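PDB 2F2B: aquaporin aqpM from Methanothermobacter marburgensis str. Marburg, which conducts water across the membrane in both directions along osmotic gradients and also allows a transient increase in glycerol flux. Local coordinates for residues Gly78-Pro83 with Val101-Ala106. Residues are numbered along the deposited sequence; the frame is centred on the assembly and turned at random.
Sequences GCHINP and VPYIIA
H80 and Y103 meet as a T-shaped aromatic pair just ahead of the first NPA motif of the aquaporin fold, where the pore-forming loop 78-83 runs beside the membrane-spanning helix 100-122. Ring centroids lie 5.0 Å apart with the planes at 62°, and the tyrosine supplies the edge. Its CD1-CE1 side is directed at one face of the imidazole: Y103 CD1 comes within 3.5 Å of H80 ND1, and Y103 CE1 sits 3.7 Å from H80 CE1, toward the rim of that face rather than over its middle. CB of H80 points toward the helix, and with CG opposite the carbonyl carbon (chi1 -62°) the imidazole lies with one face to the Y103 edge. Its rotation is fixed by polar bonding as well as by packing, since ND1 is hydrogen-bonded to T86 on the short helix that follows, and F95 makes a second edge-to-face contact with the imidazole. Y103 keeps an off-staggered chi1 of -95° while its OH is held by the backbone O of S77 and by R7.

The second meeting point is purely apolar. P83, the proline of the motif and the first residue of helix 83-91, lies against the branch of I104, both of whose arms reach the proline ring, and here the two CA atoms are 5.3 Å apart. N82, turned away from this interface, caps the new helix through OD1 to A84 N, while its ND2 bonds to L198 O and to a glycerol, probably from the crystallisation liquor. The contact thus illustrates how a re-entrant loop can pack one side on a helix, here through H80 and P83, while its motif asparagine points away. Against the proline ring, I104 CG1 lies 4.0 Å from P83 CB and I104 CG2 4.1 Å from P83 CG.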
ATOM      1  N   GLY A  78      -9.987 -22.976  -5.354  1.00 15.64           N
ATOM      2  CA  GLY A  78      -8.599 -22.733  -5.696  1.00 17.18           C
ATOM      3  C   GLY A  78      -8.489 -21.280  -6.133  1.00 17.47           C
ATOM      4  O   GLY A  78      -7.396 -20.740  -6.296  1.00 17.96           O
ATOM      5  N   CYS A  79      -9.652 -20.658  -6.318  1.00 16.09           N
ATOM      6  CA  CYS A  79      -9.780 -19.260  -6.734  1.00 15.07           C
ATOM      7  C   CYS A  79      -8.877 -18.860  -7.900  1.00 15.25           C
ATOM      8  O   CYS A  79      -8.006 -17.998  -7.758  1.00 15.42           O
ATOM      9  CB  CYS A  79      -9.533 -18.328  -5.538  1.00 14.72           C
ATOM     10  SG  CYS A  79     -10.083 -16.616  -5.802  1.00 15.57           S
ATOM     11  N   HIS A  80      -9.088 -19.489  -9.055  1.00 13.20           N
ATOM     12  CA  HIS A  80      -8.309 -19.177 -10.251  1.00 13.18           C
ATOM     13  C   HIS A  80      -8.761 -17.824 -10.799  1.00 12.09           C
ATOM     14  O   HIS A  80      -7.934 -16.972 -11.134  1.00 11.36           O
ATOM     15  CB  HIS A  80      -8.538 -20.223 -11.350  1.00 13.50           C
ATOM     16  CG  HIS A  80      -8.115 -21.613 -10.984  1.00 14.48           C
ATOM     17  ND1 HIS A  80      -8.133 -22.650 -11.892  1.00 14.47           N
ATOM     18  CD2 HIS A  80      -7.695 -22.145  -9.812  1.00 14.16           C
ATOM     19  CE1 HIS A  80      -7.743 -23.763 -11.295  1.00 14.82           C
ATOM     20  NE2 HIS A  80      -7.472 -23.485 -10.033  1.00 15.10           N
ATOM     21  N   ILE A  81     -10.082 -17.669 -10.900  1.00 12.37           N
ATOM     22  CA  ILE A  81     -10.757 -16.470 -11.411  1.00 11.68           C
ATOM     23  C   ILE A  81     -10.053 -15.818 -12.597  1.00 12.62           C
ATOM     24  O   ILE A  81     -10.103 -14.597 -12.784  1.00 11.50           O
ATOM     25  CB  ILE A  81     -10.981 -15.426 -10.277  1.00 12.80           C
ATOM     26  CG1 ILE A  81      -9.643 -14.941  -9.705  1.00 12.21           C
ATOM     27  CG2 ILE A  81     -11.829 -16.061  -9.171  1.00 10.62           C
ATOM     28  CD1 ILE A  81      -9.783 -13.827  -8.664  1.00 15.75           C
ATOM     29  N   ASN A  82      -9.444 -16.663 -13.426  1.00 11.67           N
ATOM     30  CA  ASN A  82      -8.687 -16.218 -14.590  1.00 10.80           C
ATOM     31  C   ASN A  82      -8.467 -17.416 -15.526  1.00 10.60           C
ATOM     32  O   ASN A  82      -7.782 -18.365 -15.164  1.00 11.19           O
ATOM     33  CB  ASN A  82      -7.331 -15.691 -14.114  1.00 10.45           C
ATOM     34  CG  ASN A  82      -6.501 -15.098 -15.228  1.00 10.45           C
ATOM     35  OD1 ASN A  82      -6.689 -15.414 -16.404  1.00 11.19           O
ATOM     36  ND2 ASN A  82      -5.556 -14.238 -14.858  1.00 10.75           N
ATOM     37  N   PRO A  83      -9.044 -17.381 -16.737  1.00 11.70           N
ATOM     38  CA  PRO A  83      -8.873 -18.491 -17.683  1.00 13.20           C
ATOM     39  C   PRO A  83      -7.407 -18.820 -17.971  1.00 12.59           C
ATOM     40  O   PRO A  83      -7.054 -19.984 -18.185  1.00 12.71           O
ATOM     41  CB  PRO A  83      -9.611 -18.000 -18.928  1.00 12.80           C
ATOM     42  CG  PRO A  83     -10.723 -17.176 -18.339  1.00 12.69           C
ATOM     43  CD  PRO A  83     -10.011 -16.395 -17.252  1.00 11.53           C
ATOM     44  N   VAL A 101     -12.899 -26.293 -18.974  1.00 17.63           N
ATOM     45  CA  VAL A 101     -14.020 -25.586 -19.583  1.00 17.88           C
ATOM     46  C   VAL A 101     -15.054 -25.132 -18.547  1.00 17.34           C
ATOM     47  O   VAL A 101     -15.548 -24.007 -18.614  1.00 17.52           O
ATOM     48  CB  VAL A 101     -14.700 -26.443 -20.676  1.00 18.10           C
ATOM     49  CG1 VAL A 101     -15.935 -25.732 -21.208  1.00 18.46           C
ATOM     50  CG2 VAL A 101     -13.714 -26.690 -21.814  1.00 19.49           C
ATOM     51  N   PRO A 102     -15.407 -26.002 -17.585  1.00 17.75           N
ATOM     52  CA  PRO A 102     -16.385 -25.604 -16.567  1.00 17.79           C
ATOM     53  C   PRO A 102     -15.923 -24.351 -15.814  1.00 17.11           C
ATOM     54  O   PRO A 102     -16.703 -23.422 -15.602  1.00 15.45           O
ATOM     55  CB  PRO A 102     -16.453 -26.829 -15.663  1.00 19.07           C
ATOM     56  CG  PRO A 102     -16.272 -27.953 -16.637  1.00 19.99           C
ATOM     57  CD  PRO A 102     -15.142 -27.452 -17.518  1.00 19.00           C
ATOM     58  N   TYR A 103     -14.654 -24.328 -15.415  1.00 15.42           N
ATOM     59  CA  TYR A 103     -14.118 -23.169 -14.700  1.00 14.63           C
ATOM     60  C   TYR A 103     -14.124 -21.912 -15.565  1.00 14.14           C
ATOM     61  O   TYR A 103     -14.531 -20.844 -15.108  1.00 13.26           O
ATOM     62  CB  TYR A 103     -12.686 -23.432 -14.222  1.00 14.31           C
ATOM     63  CG  TYR A 103     -12.575 -23.930 -12.798  1.00 15.11           C
ATOM     64  CD1 TYR A 103     -11.527 -23.509 -11.980  1.00 14.59           C
ATOM     65  CD2 TYR A 103     -13.496 -24.840 -12.275  1.00 14.92           C
ATOM     66  CE1 TYR A 103     -11.393 -23.980 -10.678  1.00 14.76           C
ATOM     67  CE2 TYR A 103     -13.372 -25.318 -10.974  1.00 14.95           C
ATOM     68  CZ  TYR A 103     -12.318 -24.886 -10.181  1.00 14.66           C
ATOM     69  OH  TYR A 103     -12.176 -25.363  -8.901  1.00 15.74           O
ATOM     70  N   ILE A 104     -13.676 -22.034 -16.812  1.00 13.55           N
ATOM     71  CA  ILE A 104     -13.632 -20.875 -17.700  1.00 14.33           C
ATOM     72  C   ILE A 104     -15.019 -20.294 -17.953  1.00 15.51           C
ATOM     73  O   ILE A 104     -15.193 -19.075 -17.974  1.00 13.89           O
ATOM     74  CB  ILE A 104     -12.939 -21.223 -19.044  1.00 14.44           C
ATOM     75  CG1 ILE A 104     -11.464 -21.550 -18.785  1.00 14.84           C
ATOM     76  CG2 ILE A 104     -13.062 -20.056 -20.024  1.00 13.39           C
ATOM     77  CD1 ILE A 104     -10.653 -21.839 -20.041  1.00 16.51           C
ATOM     78  N   ILE A 105     -16.014 -21.156 -18.143  1.00 15.27           N
ATOM     79  CA  ILE A 105     -17.368 -20.662 -18.372  1.00 15.45           C
ATOM     80  C   ILE A 105     -17.848 -19.889 -17.146  1.00 13.85           C
ATOM     81  O   ILE A 105     -18.430 -18.812 -17.271  1.00 14.67           O
ATOM     82  CB  ILE A 105     -18.350 -21.819 -18.676  1.00 17.18           C
ATOM     83  CG1 ILE A 105     -18.029 -22.409 -20.052  1.00 20.18           C
ATOM     84  CG2 ILE A 105     -19.792 -21.315 -18.633  1.00 18.54           C
ATOM     85  CD1 ILE A 105     -18.908 -23.586 -20.443  1.00 22.30           C
ATOM     86  N   ALA A 106     -17.589 -20.435 -15.960  1.00 13.72           N
ATOM     87  CA  ALA A 106     -17.995 -19.781 -14.721  1.00 13.04           C
ATOM     88  C   ALA A 106     -17.317 -18.420 -14.592  1.00 12.54           C
ATOM     89  O   ALA A 106     -17.933 -17.453 -14.145  1.00 12.72           O
ATOM     90  CB  ALA A 106     -17.637 -20.657 -13.518  1.00 12.88           C
TER